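Local coordinates for protein laminarinase (Aquimarina sp., PDB 6JIA) that probably hydrolyses laminarin, a beta-1,3-linked glucan, as a laminarinase of glycoside hydrolase family 16, and holds bound glucose in its cleft, at residues A[117-122]-A[160-165]; A[97-102]-A[199-204]. All coordinates share one frame; numbering follows the deposited sequence.

Contact 1: A[117-122]-A[160-165]; sequences IDIMEH and YTIEWD. With GLC (alpha-D-glucopyranose), chain B.
M120 lies over one face of the Y160 ring, and I117 and I119 interlock with I162: this is face-to-face packing within the beta-sandwich (jelly roll) of family 16 glycoside hydrolases. The touching residues are all buried, and the segments run roughly antiparallel. CG of M120 stands 3.6 Å from the centroid of the Y160 ring, 16° off its normal and displaced toward the rim, a CH-pi contact. The M120 chain leaves with CG anti to the backbone N (chi1 -175°) and then bends at its next two torsions, carrying SD farther out above that side of the ring, 5.0 Å from the centroid, a Met-aromatic contact. Next to it, I119 crosses I162 at about a right angle, CG1 of I119 against CG2 of I162 at 3.8 Å, while CG2 of I119 rests on the T161 backbone. The first torsion of I162 (56°) sets CG1 between backbone N and carbonyl carbon, and CD1 of I162 reaches CG2 of I117 at 3.8 Å. CD1 of I117 sits over the centre of the W164 six-membered ring, 4.2 Å away.

I119 and M120 both face F99 in a classic beta bulge, so two consecutive side chains point inward while D118 and E121, on either side of them, turn to the sugar, consistent with the bulged active-site strand of family 16. At the far end, Y80 meets W164 edge-to-face and W164 NE1 donates to F193 O. W96 NE1 bonds E121 OE2, which also accepts from O6 of the glucose, and glucose O1 donates to D118 OD1 at 2.8 Å.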
# COMPACT_ATOMS: atom_id res chain seq x y z
N ILE A 117 2.46 -0.25 -7.90
CA ILE A 117 3.03 -1.51 -7.38
C ILE A 117 2.44 -1.71 -5.99
O ILE A 117 2.84 -0.95 -5.09
CB ILE A 117 4.56 -1.47 -7.28
CG1 ILE A 117 5.22 -0.90 -8.54
CG2 ILE A 117 5.07 -2.87 -6.94
CD1 ILE A 117 6.72 -0.64 -8.35
N ASP A 118 1.50 -2.65 -5.85
CA ASP A 118 1.00 -3.04 -4.52
C ASP A 118 1.97 -4.07 -3.92
O ASP A 118 2.07 -5.18 -4.44
CB ASP A 118 -0.41 -3.61 -4.58
CG ASP A 118 -1.44 -2.53 -4.89
OD1 ASP A 118 -1.63 -2.29 -6.06
OD2 ASP A 118 -2.04 -1.94 -3.90
N ILE A 119 2.68 -3.68 -2.88
CA ILE A 119 3.64 -4.58 -2.21
C ILE A 119 2.91 -5.55 -1.29
O ILE A 119 3.30 -6.74 -1.21
CB ILE A 119 4.71 -3.75 -1.48
CG1 ILE A 119 5.45 -2.81 -2.44
CG2 ILE A 119 5.63 -4.73 -0.76
CD1 ILE A 119 6.26 -1.73 -1.75
N MET A 120 1.85 -5.07 -0.66
CA MET A 120 0.99 -5.91 0.20
C MET A 120 -0.40 -5.33 0.09
O MET A 120 -0.54 -4.10 0.33
CB MET A 120 1.38 -5.91 1.68
CG MET A 120 0.61 -6.84 2.55
SD MET A 120 -1.04 -6.25 3.04
CE MET A 120 -0.66 -4.71 3.86
N GLU A 121 -1.36 -6.19 -0.21
CA GLU A 121 -2.78 -5.94 0.08
C GLU A 121 -3.40 -7.15 0.75
O GLU A 121 -3.04 -8.28 0.45
CB GLU A 121 -3.58 -5.62 -1.18
CG GLU A 121 -3.19 -4.31 -1.81
CD GLU A 121 -3.99 -4.03 -3.05
OE1 GLU A 121 -3.64 -4.65 -4.13
OE2 GLU A 121 -5.05 -3.37 -2.90
N HIS A 122 -4.39 -6.89 1.57
CA HIS A 122 -5.18 -7.96 2.21
C HIS A 122 -6.61 -7.45 2.28
O HIS A 122 -6.78 -6.22 2.47
CB HIS A 122 -4.61 -8.26 3.60
CG HIS A 122 -5.39 -9.28 4.35
ND1 HIS A 122 -6.37 -8.94 5.26
CD2 HIS A 122 -5.37 -10.62 4.31
CE1 HIS A 122 -6.92 -10.04 5.76
NE2 HIS A 122 -6.33 -11.09 5.19
N TYR A 160 7.05 -7.56 4.27
CA TYR A 160 6.47 -7.47 2.90
C TYR A 160 7.46 -6.67 2.06
O TYR A 160 7.76 -5.50 2.41
CB TYR A 160 5.12 -6.79 2.97
CG TYR A 160 4.12 -7.58 3.78
CD1 TYR A 160 3.52 -8.69 3.23
CD2 TYR A 160 3.82 -7.25 5.09
CE1 TYR A 160 2.63 -9.48 3.94
CE2 TYR A 160 2.93 -8.03 5.83
CZ TYR A 160 2.33 -9.16 5.26
OH TYR A 160 1.46 -9.99 5.92
N THR A 161 7.96 -7.27 1.00
CA THR A 161 9.12 -6.73 0.25
C THR A 161 8.84 -6.76 -1.25
O THR A 161 8.33 -7.78 -1.73
CB THR A 161 10.37 -7.57 0.56
OG1 THR A 161 10.52 -7.61 1.98
CG2 THR A 161 11.64 -7.02 -0.04
N ILE A 162 9.33 -5.76 -1.99
CA ILE A 162 9.61 -5.97 -3.43
C ILE A 162 11.11 -5.76 -3.68
O ILE A 162 11.73 -4.92 -3.02
CB ILE A 162 8.75 -5.07 -4.35
CG1 ILE A 162 8.93 -3.59 -4.01
CG2 ILE A 162 7.29 -5.55 -4.39
CD1 ILE A 162 8.33 -2.63 -5.01
N GLU A 163 11.64 -6.46 -4.68
CA GLU A 163 12.91 -6.10 -5.35
C GLU A 163 12.55 -5.68 -6.77
O GLU A 163 11.85 -6.43 -7.45
CB GLU A 163 13.90 -7.26 -5.32
CG GLU A 163 14.44 -7.51 -3.93
CD GLU A 163 15.42 -8.68 -3.80
OE1 GLU A 163 15.79 -9.25 -4.81
OE2 GLU A 163 15.80 -8.98 -2.67
N TRP A 164 12.98 -4.50 -7.16
CA TRP A 164 12.61 -3.83 -8.43
C TRP A 164 13.88 -3.34 -9.12
O TRP A 164 14.61 -2.56 -8.49
CB TRP A 164 11.69 -2.69 -8.04
CG TRP A 164 11.33 -1.73 -9.11
CD1 TRP A 164 11.16 -1.94 -10.44
CD2 TRP A 164 10.92 -0.39 -8.86
NE1 TRP A 164 10.71 -0.80 -11.05
CE2 TRP A 164 10.58 0.18 -10.11
CE3 TRP A 164 10.88 0.40 -7.72
CZ2 TRP A 164 10.20 1.51 -10.24
CZ3 TRP A 164 10.49 1.72 -7.84
CH2 TRP A 164 10.15 2.26 -9.09
N ASP A 165 14.11 -3.80 -10.35
CA ASP A 165 15.24 -3.36 -11.21
C ASP A 165 14.72 -3.21 -12.65
O ASP A 165 13.52 -3.37 -12.86
CB ASP A 165 16.43 -4.28 -11.01
CG ASP A 165 16.30 -5.64 -11.68
OD1 ASP A 165 15.31 -5.85 -12.41
OD2 ASP A 165 17.22 -6.46 -11.48
C1 GLC B . -4.31 -0.69 -6.04
C2 GLC B . -5.62 -0.07 -6.52
C3 GLC B . -5.92 1.22 -5.84
C4 GLC B . -5.94 1.03 -4.36
C5 GLC B . -4.52 0.52 -3.91
C6 GLC B . -4.44 0.20 -2.40
O1 GLC B . -3.17 0.02 -6.53
O2 GLC B . -5.59 -0.05 -7.91
O3 GLC B . -7.20 1.69 -6.30
O4 GLC B . -6.35 2.21 -3.69
O5 GLC B . -4.35 -0.76 -4.60
O6 GLC B . -5.43 -0.76 -2.00

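Contact 2: A[97-102]-A[199-204]; sequences PAFWML and ILLNMA. With GLC (alpha-D-glucopyranose), chain B.
W100 is sandwiched between L200 and the bound glucose. On one face of the indole, CB of L200 makes a CH-pi contact 3.7 Å from the centroid of the five-membered ring; over the opposite face the sugar lies with C5 3.3 Å above the plane, toward the rim. At the edge, W100 NE1 donates to N202 OD1 at 2.8 Å in a noticeably bent bond (144° at the hydrogen). The acceptor lies somewhat out of the indole plane, and ring and amide planes are turned 75° apart. The F99 ring has L200 O and CG2 of I199 at its edge, with CD2 of L201 meeting F99 CD1 obliquely at 3.7 Å.

These groups hang on two antiparallel neighbours in the concave, cleft-lining sheet of the jelly roll. A98 with N202 and W100 with L200 are hydrogen-bonded pairs, two bonds each; W100 O accepts a hydrogen bond from L200 N at 2.7 Å. P97 with M203, F99 with L201 and M101 with I199 are the alternating non-hydrogen-bonded pairs. A98, W100, L200 and N202 therefore project to the sugar side, and F99, M101, I199 and L201 into the sandwich, where V83 and V228 also meet F99. The W100 side chain rises with CG between backbone N and carbonyl carbon (chi1 57°), which swings its indole across toward the neighbouring strand. CB of A98 lies 3.4 Å from O6 of the glucose.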
# COMPACT_ATOMS: atom_id res chain seq x y z
N PRO A 97 -6.32 -3.18 4.16
CA PRO A 97 -5.02 -2.52 4.35
C PRO A 97 -4.15 -2.66 3.10
O PRO A 97 -4.30 -3.68 2.37
CB PRO A 97 -4.36 -3.26 5.52
CG PRO A 97 -5.24 -4.48 5.81
CD PRO A 97 -6.44 -4.44 4.90
N ALA A 98 -3.27 -1.68 2.86
CA ALA A 98 -2.38 -1.71 1.70
C ALA A 98 -1.06 -1.01 2.01
O ALA A 98 -1.03 -0.02 2.76
CB ALA A 98 -3.08 -1.12 0.50
N PHE A 99 -0.02 -1.57 1.42
CA PHE A 99 1.34 -1.02 1.36
C PHE A 99 1.73 -1.05 -0.12
O PHE A 99 1.81 -2.14 -0.70
CB PHE A 99 2.26 -1.84 2.26
CG PHE A 99 3.74 -1.55 2.09
CD1 PHE A 99 4.20 -0.25 2.04
CD2 PHE A 99 4.67 -2.57 2.06
CE1 PHE A 99 5.57 0.03 1.97
CE2 PHE A 99 6.03 -2.29 1.96
CZ PHE A 99 6.48 -1.00 1.91
N TRP A 100 1.85 0.12 -0.73
CA TRP A 100 1.91 0.25 -2.20
C TRP A 100 2.65 1.50 -2.64
O TRP A 100 3.16 2.29 -1.81
CB TRP A 100 0.50 0.19 -2.78
CG TRP A 100 -0.50 1.20 -2.28
CD1 TRP A 100 -0.97 1.38 -1.00
CD2 TRP A 100 -1.28 2.06 -3.12
NE1 TRP A 100 -1.96 2.32 -0.99
CE2 TRP A 100 -2.20 2.73 -2.27
CE3 TRP A 100 -1.37 2.25 -4.49
CZ2 TRP A 100 -3.15 3.62 -2.78
CZ3 TRP A 100 -2.28 3.16 -4.98
CH2 TRP A 100 -3.16 3.83 -4.14
N MET A 101 2.75 1.62 -3.94
CA MET A 101 3.52 2.68 -4.60
C MET A 101 2.74 3.17 -5.82
O MET A 101 2.05 2.37 -6.41
CB MET A 101 4.88 2.11 -5.02
CG MET A 101 5.69 1.54 -3.86
SD MET A 101 7.41 1.17 -4.46
CE MET A 101 8.10 2.80 -4.32
N LEU A 102 2.91 4.44 -6.17
CA LEU A 102 2.35 5.13 -7.36
C LEU A 102 3.48 5.88 -8.06
O LEU A 102 4.34 6.48 -7.37
CB LEU A 102 1.26 6.11 -6.92
CG LEU A 102 -0.11 5.52 -6.59
CD1 LEU A 102 -1.01 6.62 -5.98
CD2 LEU A 102 -0.75 4.91 -7.83
N ILE A 199 5.75 6.02 -1.99
CA ILE A 199 5.16 4.93 -1.15
C ILE A 199 3.85 5.45 -0.56
O ILE A 199 3.78 6.64 -0.21
CB ILE A 199 6.16 4.51 -0.06
CG1 ILE A 199 7.33 3.72 -0.64
CG2 ILE A 199 5.48 3.74 1.04
CD1 ILE A 199 8.47 3.50 0.32
N LEU A 200 2.87 4.56 -0.42
CA LEU A 200 1.65 4.81 0.39
C LEU A 200 1.46 3.71 1.43
O LEU A 200 1.80 2.53 1.21
CB LEU A 200 0.42 4.85 -0.53
CG LEU A 200 0.50 5.87 -1.65
CD1 LEU A 200 1.08 5.23 -2.90
CD2 LEU A 200 -0.87 6.46 -1.94
N LEU A 201 0.81 4.09 2.53
CA LEU A 201 0.26 3.13 3.50
C LEU A 201 -1.18 3.53 3.78
O LEU A 201 -1.43 4.72 4.01
CB LEU A 201 1.05 3.22 4.80
CG LEU A 201 2.39 2.51 4.85
CD1 LEU A 201 3.16 2.99 6.08
CD2 LEU A 201 2.20 1.01 4.86
N ASN A 202 -2.09 2.58 3.82
CA ASN A 202 -3.46 2.93 4.25
C ASN A 202 -4.17 1.71 4.77
O ASN A 202 -3.67 0.59 4.60
CB ASN A 202 -4.25 3.56 3.10
CG ASN A 202 -4.56 2.56 2.01
OD1 ASN A 202 -3.70 2.24 1.16
ND2 ASN A 202 -5.77 2.02 2.05
N MET A 203 -5.33 1.96 5.39
CA MET A 203 -6.36 0.91 5.65
C MET A 203 -7.72 1.46 5.22
O MET A 203 -8.20 2.36 5.86
CB MET A 203 -6.44 0.52 7.12
CG MET A 203 -7.42 -0.60 7.37
SD MET A 203 -6.88 -1.62 8.79
CE MET A 203 -6.64 -0.42 10.09
N ALA A 204 -8.25 0.97 4.10
CA ALA A 204 -9.59 1.29 3.60
C ALA A 204 -10.60 0.40 4.34
O ALA A 204 -10.22 -0.69 4.86
CB ALA A 204 -9.66 1.14 2.12
C1 GLC B . -4.31 -0.69 -6.04
C2 GLC B . -5.62 -0.07 -6.52
C3 GLC B . -5.92 1.22 -5.84
C4 GLC B . -5.94 1.03 -4.36
C5 GLC B . -4.52 0.52 -3.91
C6 GLC B . -4.44 0.20 -2.40
O1 GLC B . -3.17 0.02 -6.53
O2 GLC B . -5.59 -0.05 -7.91
O3 GLC B . -7.20 1.69 -6.30
O4 GLC B . -6.35 2.21 -3.69
O5 GLC B . -4.35 -0.76 -4.60
O6 GLC B . -5.43 -0.76 -2.00

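Overall arrangement
The two contacts show how one sheet can serve a hydrophobic core and a sugar site at once. Their centres are about 10 Å apart, and strand 95-103 lies beside 116-118 and 120-121 on one flank and 197-205 on the other. Contact 2 is pairing within this sheet; contact 1 spans the sandwich interior to strand 158-164. Along the chain the order is 97-102, 117-122, 160-165, 199-204, so contact 1 is nested inside the loop closed by contact 2. Probable backbone hydrogen bonds, M120 O with F99 N and I117 N with M101 O, join them directly. The same glucose touches both, hydrogen-bonded by 117-122 and laid over the indole of 97-102.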